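Probable oxidoreductase protein (Rhizobium etli, PDB 4FB5) is a probable oxidoreductase of the GFO/IDH/MocA family, thought to bind a nicotinamide dinucleotide cofactor through its Rossmann-fold domain. Local coordinates at residues A[173-178]-A[220-225]; A[284-287]-A[292-295]. One frame throughout, in Å; residues are numbered along the deposited sequence.

How the contacts relate
Both contacts reach the mixed sheet of the C-terminal domain, with centres about 11 Å apart. Strand 175-183, which carries half of contact 1, runs antiparallel beside strand 281-288, the first arm of the hairpin in contact 2. They join at Tyr287: Tyr287 O lies 2.8 Å from Asn176 N and Tyr287 N 2.9 Å from His177 O, both probable hydrogen bonds. On the face against which Phe222 packs, Val175 CG1 lies 3.8 Å from Ile286 CG2, and Phe222 also touches Ile286, so the apolar layer of contact 1 runs into that of contact 2. The sheet's other face turns toward the second subunit, another copy of this protein, which touches both contacts.

Contact 1: A[173-178]-A[220-225]; sequences GRVNHV and YLFGHV
Phe222 reaches from the end of helix 206-221 to two valines, Val175 and Val178, on strand 175-183. Its CB already points at the strand. From there CG stands anti to the carbonyl carbon (chi1 -61°), which carries the far half of the ring to the valine methyls. On the Val175 side, Phe222 CE1 comes 3.8 Å from Val175 CG2 and 3.9 Å from Val175 CG1, so both methyls bear on it. At the tip, Phe222 CZ is shared: Val175 CG1 lies 3.9 Å away and Val178 CG2 4.0 Å. Phe222 CE2 completes the sequence, 3.8 Å from Val178 CG2. Both valines approach the ring obliquely. Val175 comes from the opposite direction to Phe222, whereas Val178 crosses it at a slant. Two residues three places apart would normally face opposite sides of a strand; here a classic beta bulge, with Asn176 and His177 both facing Tyr287, brings Val175 and Val178 to the same face of the mixed sheet of the C-terminal domain. Helical backbone angles end at Phe222, so the contact joins the end of helix 206-221 to this sheet. Leu221 CB lies over one face of the Phe222 ring, 3.7 Å from its plane and nearer the ring's border. Ile265 touches all three contact residues, while Val167 of helix 158-168 packs on Val175.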
loop_
_atom_site.group_PDB
_atom_site.type_symbol
_atom_site.label_atom_id
_atom_site.label_comp_id
_atom_site.label_asym_id
_atom_site.label_seq_id
_atom_site.Cartn_x
_atom_site.Cartn_y
_atom_site.Cartn_z
ATOM N N GLY A 173 11.561 20.555 -9.651
ATOM C CA GLY A 173 12.721 20.965 -10.453
ATOM C C GLY A 173 12.422 20.693 -11.917
ATOM O O GLY A 173 11.253 20.739 -12.352
ATOM N N ARG A 174 13.471 20.425 -12.682
ATOM C CA ARG A 174 13.320 20.165 -14.122
ATOM C C ARG A 174 13.119 18.659 -14.255
ATOM O O ARG A 174 13.932 17.880 -13.725
ATOM C CB ARG A 174 14.566 20.630 -14.927
ATOM C CG ARG A 174 14.654 20.119 -16.416
ATOM C CD ARG A 174 15.740 20.833 -17.325
ATOM N NE ARG A 174 15.992 22.208 -16.862
ATOM C CZ ARG A 174 15.424 23.323 -17.353
ATOM N NH1 ARG A 174 14.579 23.261 -18.388
ATOM N NH2 ARG A 174 15.724 24.518 -16.820
ATOM N N VAL A 175 12.029 18.276 -14.923
ATOM C CA VAL A 175 11.668 16.892 -15.175
ATOM C C VAL A 175 12.669 16.315 -16.158
ATOM O O VAL A 175 12.863 16.920 -17.174
ATOM C CB VAL A 175 10.231 16.824 -15.703
ATOM C CG1 VAL A 175 9.874 15.434 -16.154
ATOM C CG2 VAL A 175 9.256 17.304 -14.595
ATOM N N ASN A 176 13.340 15.213 -15.793
ATOM C CA ASN A 176 14.317 14.511 -16.608
ATOM C C ASN A 176 13.627 13.294 -17.272
ATOM O O ASN A 176 13.791 13.087 -18.475
ATOM C CB ASN A 176 15.460 13.860 -15.785
ATOM C CG ASN A 176 15.965 14.702 -14.618
ATOM O OD1 ASN A 176 16.404 15.859 -14.792
ATOM N ND2 ASN A 176 15.984 14.110 -13.420
ATOM N N HIS A 177 12.915 12.477 -16.473
ATOM C CA HIS A 177 12.397 11.175 -16.888
ATOM C C HIS A 177 10.924 10.958 -16.553
ATOM O O HIS A 177 10.427 11.380 -15.509
ATOM C CB HIS A 177 13.200 10.119 -16.185
ATOM C CG HIS A 177 12.847 8.724 -16.564
ATOM N ND1 HIS A 177 12.542 8.357 -17.851
ATOM C CD2 HIS A 177 12.819 7.584 -15.833
ATOM C CE1 HIS A 177 12.315 7.056 -17.895
ATOM N NE2 HIS A 177 12.485 6.561 -16.685
ATOM N N VAL A 178 10.209 10.287 -17.425
ATOM C CA VAL A 178 8.802 10.030 -17.142
ATOM C C VAL A 178 8.392 8.649 -17.585
ATOM O O VAL A 178 8.685 8.285 -18.690
ATOM C CB VAL A 178 7.885 11.036 -17.829
ATOM C CG1 VAL A 178 6.429 10.627 -17.640
ATOM C CG2 VAL A 178 8.149 12.423 -17.302
ATOM N N TYR A 220 -1.129 17.179 -21.568
ATOM C CA TYR A 220 -1.596 18.079 -20.502
ATOM C C TYR A 220 -0.484 18.586 -19.607
ATOM O O TYR A 220 -0.434 19.768 -19.277
ATOM C CB TYR A 220 -2.562 17.318 -19.646
ATOM C CG TYR A 220 -3.245 18.142 -18.626
ATOM C CD1 TYR A 220 -4.064 19.219 -19.002
ATOM C CD2 TYR A 220 -3.120 17.835 -17.277
ATOM C CE1 TYR A 220 -4.709 19.976 -18.037
ATOM C CE2 TYR A 220 -3.739 18.577 -16.322
ATOM C CZ TYR A 220 -4.538 19.641 -16.696
ATOM O OH TYR A 220 -5.159 20.377 -15.721
ATOM N N LEU A 221 0.403 17.675 -19.221
ATOM C CA LEU A 221 1.494 17.970 -18.305
ATOM C C LEU A 221 2.728 18.622 -18.976
ATOM O O LEU A 221 3.379 19.495 -18.377
ATOM C CB LEU A 221 1.921 16.676 -17.613
ATOM C CG LEU A 221 0.931 16.163 -16.571
ATOM C CD1 LEU A 221 1.330 14.774 -16.037
ATOM C CD2 LEU A 221 0.844 17.150 -15.446
ATOM N N PHE A 222 3.049 18.195 -20.199
ATOM C CA PHE A 222 4.307 18.549 -20.820
ATOM C C PHE A 222 4.121 19.094 -22.225
ATOM O O PHE A 222 4.259 20.293 -22.472
ATOM C CB PHE A 222 5.241 17.333 -20.825
ATOM C CG PHE A 222 5.571 16.821 -19.437
ATOM C CD1 PHE A 222 6.241 17.637 -18.530
ATOM C CD2 PHE A 222 5.152 15.547 -19.027
ATOM C CE1 PHE A 222 6.525 17.180 -17.246
ATOM C CE2 PHE A 222 5.413 15.069 -17.760
ATOM C CZ PHE A 222 6.103 15.875 -16.858
ATOM N N GLY A 223 3.832 18.189 -23.142
ATOM C CA GLY A 223 3.348 18.538 -24.432
ATOM C C GLY A 223 3.432 17.299 -25.285
ATOM O O GLY A 223 3.417 16.166 -24.766
ATOM N N HIS A 224 3.503 17.530 -26.594
ATOM C CA HIS A 224 3.436 16.489 -27.592
ATOM C C HIS A 224 4.712 15.632 -27.721
ATOM O O HIS A 224 5.744 15.945 -27.156
ATOM C CB HIS A 224 3.022 17.108 -28.917
ATOM C CG HIS A 224 1.560 17.415 -29.004
ATOM N ND1 HIS A 224 0.588 16.435 -28.986
ATOM C CD2 HIS A 224 0.902 18.594 -29.128
ATOM C CE1 HIS A 224 -0.606 16.991 -29.082
ATOM N NE2 HIS A 224 -0.445 18.303 -29.180
ATOM N N VAL A 225 4.618 14.528 -28.445
ATOM C CA VAL A 225 5.702 13.550 -28.501
ATOM C C VAL A 225 6.567 13.786 -29.743
ATOM O O VAL A 225 6.048 14.160 -30.807
ATOM C CB VAL A 225 5.083 12.151 -28.535
ATOM C CG1 VAL A 225 6.111 11.129 -28.656
ATOM C CG2 VAL A 225 4.369 11.928 -27.260
#

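Contact 2: A[284-287]-A[292-295]; sequences LQIY and SILY
The Tyr287 ring meets Ser292 obliquely, with Ser292 OG 3.4 Å from CD1 of Tyr287 and the serine CB beside the same ring carbon. Tyr287 CG is anti to the carbonyl carbon (chi1 -63°), which lets the ring lean so that its far end comes nearer the partner strand; Tyr287 OH arrives 4.1 Å from Leu294 CD2. The polar ends of this pair look to the second subunit: Tyr287 OH is hydrogen-bonded to Arg278 and Ser292 OG to the carbonyl O of Trp276, both of that subunit. A leucine in place of Tyr287 would probably leave Arg278 of the second subunit without this hydroxyl partner and Ser292 without the ring beside it. The other flat group, Tyr295, lies on the opposite side of the sheet, packed on Val159, Met160 and Ile163 of helix 158-168, with its OH hydrogen-bonded to Gln297 OE1. The strands form an antiparallel beta hairpin, 177° between their directions, within the large mixed sheet of the C-terminal domain. Leu284 pairs with Tyr295 and Ile286 with Ile293 as hydrogen-bonded pairs; Leu284 N to Tyr295 O spans 2.9 Å, and Ile286 N to Ile293 O 2.8 Å. On the helix-covered face Ile286 and Ile293 run alongside each other in one direction, with CD1 of Ile286 4.0 Å from CG2 of Ile293. On the Tyr287 face, Leu294 CD2 rests against the side of the Gln285 chain, 3.8 Å from Gln285 CG, and both residues touch Arg278 of the second subunit.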
loop_
_atom_site.group_PDB
_atom_site.type_symbol
_atom_site.label_atom_id
_atom_site.label_comp_id
_atom_site.label_asym_id
_atom_site.label_seq_id
_atom_site.Cartn_x
_atom_site.Cartn_y
_atom_site.Cartn_z
ATOM N N LEU A 284 1.605 6.579 -13.383
ATOM C CA LEU A 284 2.446 7.623 -13.891
ATOM C C LEU A 284 3.517 7.943 -12.877
ATOM O O LEU A 284 3.205 8.149 -11.713
ATOM C CB LEU A 284 1.555 8.799 -14.180
ATOM C CG LEU A 284 2.163 10.145 -14.456
ATOM C CD1 LEU A 284 2.900 10.044 -15.730
ATOM C CD2 LEU A 284 0.992 11.117 -14.577
ATOM N N GLN A 285 4.774 7.898 -13.300
ATOM C CA GLN A 285 5.885 8.291 -12.435
ATOM C C GLN A 285 6.668 9.407 -13.104
ATOM O O GLN A 285 7.036 9.300 -14.272
ATOM C CB GLN A 285 6.827 7.128 -12.117
ATOM C CG GLN A 285 6.147 5.840 -11.655
ATOM C CD GLN A 285 7.089 4.620 -11.796
ATOM O OE1 GLN A 285 6.910 3.755 -12.691
ATOM N NE2 GLN A 285 8.121 4.564 -10.924
ATOM N N ILE A 286 6.901 10.492 -12.376
ATOM C CA ILE A 286 7.598 11.660 -12.922
ATOM C C ILE A 286 8.860 11.986 -12.143
ATOM O O ILE A 286 8.809 12.128 -10.957
ATOM C CB ILE A 286 6.734 12.876 -12.855
ATOM C CG1 ILE A 286 5.356 12.586 -13.442
ATOM C CG2 ILE A 286 7.429 14.014 -13.561
ATOM C CD1 ILE A 286 4.331 13.672 -13.074
ATOM N N TYR A 287 9.998 12.130 -12.790
ATOM C CA TYR A 287 11.229 12.332 -12.020
ATOM C C TYR A 287 11.945 13.615 -12.430
ATOM O O TYR A 287 12.269 13.800 -13.626
ATOM C CB TYR A 287 12.165 11.137 -12.112
ATOM C CG TYR A 287 11.616 9.857 -11.531
ATOM C CD1 TYR A 287 11.644 9.610 -10.177
ATOM C CD2 TYR A 287 11.110 8.872 -12.343
ATOM C CE1 TYR A 287 11.131 8.410 -9.651
ATOM C CE2 TYR A 287 10.593 7.691 -11.831
ATOM C CZ TYR A 287 10.608 7.463 -10.491
ATOM O OH TYR A 287 10.103 6.269 -9.983
ATOM N N SER A 292 10.030 14.015 -6.986
ATOM C CA SER A 292 9.293 13.028 -7.795
ATOM C C SER A 292 7.797 13.002 -7.515
ATOM O O SER A 292 7.335 13.375 -6.429
ATOM C CB SER A 292 9.865 11.634 -7.528
ATOM O OG SER A 292 11.275 11.655 -7.516
ATOM N N ILE A 293 7.048 12.518 -8.489
ATOM C CA ILE A 293 5.613 12.269 -8.308
ATOM C C ILE A 293 5.184 10.878 -8.811
ATOM O O ILE A 293 5.604 10.455 -9.898
ATOM C CB ILE A 293 4.826 13.350 -9.016
ATOM C CG1 ILE A 293 4.894 14.625 -8.197
ATOM C CG2 ILE A 293 3.403 12.927 -9.221
ATOM C CD1 ILE A 293 4.916 15.929 -9.009
ATOM N N LEU A 294 4.355 10.203 -8.017
ATOM C CA LEU A 294 3.708 8.946 -8.360
ATOM C C LEU A 294 2.201 9.118 -8.333
ATOM O O LEU A 294 1.669 9.802 -7.439
ATOM C CB LEU A 294 4.099 7.861 -7.373
ATOM C CG LEU A 294 5.609 7.745 -7.094
ATOM C CD1 LEU A 294 5.918 6.636 -6.118
ATOM C CD2 LEU A 294 6.545 7.632 -8.379
ATOM N N TYR A 295 1.511 8.516 -9.325
ATOM C CA TYR A 295 0.070 8.530 -9.395
ATOM C C TYR A 295 -0.407 7.226 -9.986
ATOM O O TYR A 295 0.266 6.674 -10.796
ATOM C CB TYR A 295 -0.402 9.697 -10.247
ATOM C CG TYR A 295 -1.861 9.610 -10.583
ATOM C CD1 TYR A 295 -2.840 9.965 -9.664
ATOM C CD2 TYR A 295 -2.258 9.066 -11.778
ATOM C CE1 TYR A 295 -4.217 9.816 -9.972
ATOM C CE2 TYR A 295 -3.593 8.877 -12.065
ATOM C CZ TYR A 295 -4.539 9.277 -11.187
ATOM O OH TYR A 295 -5.782 9.179 -11.601
#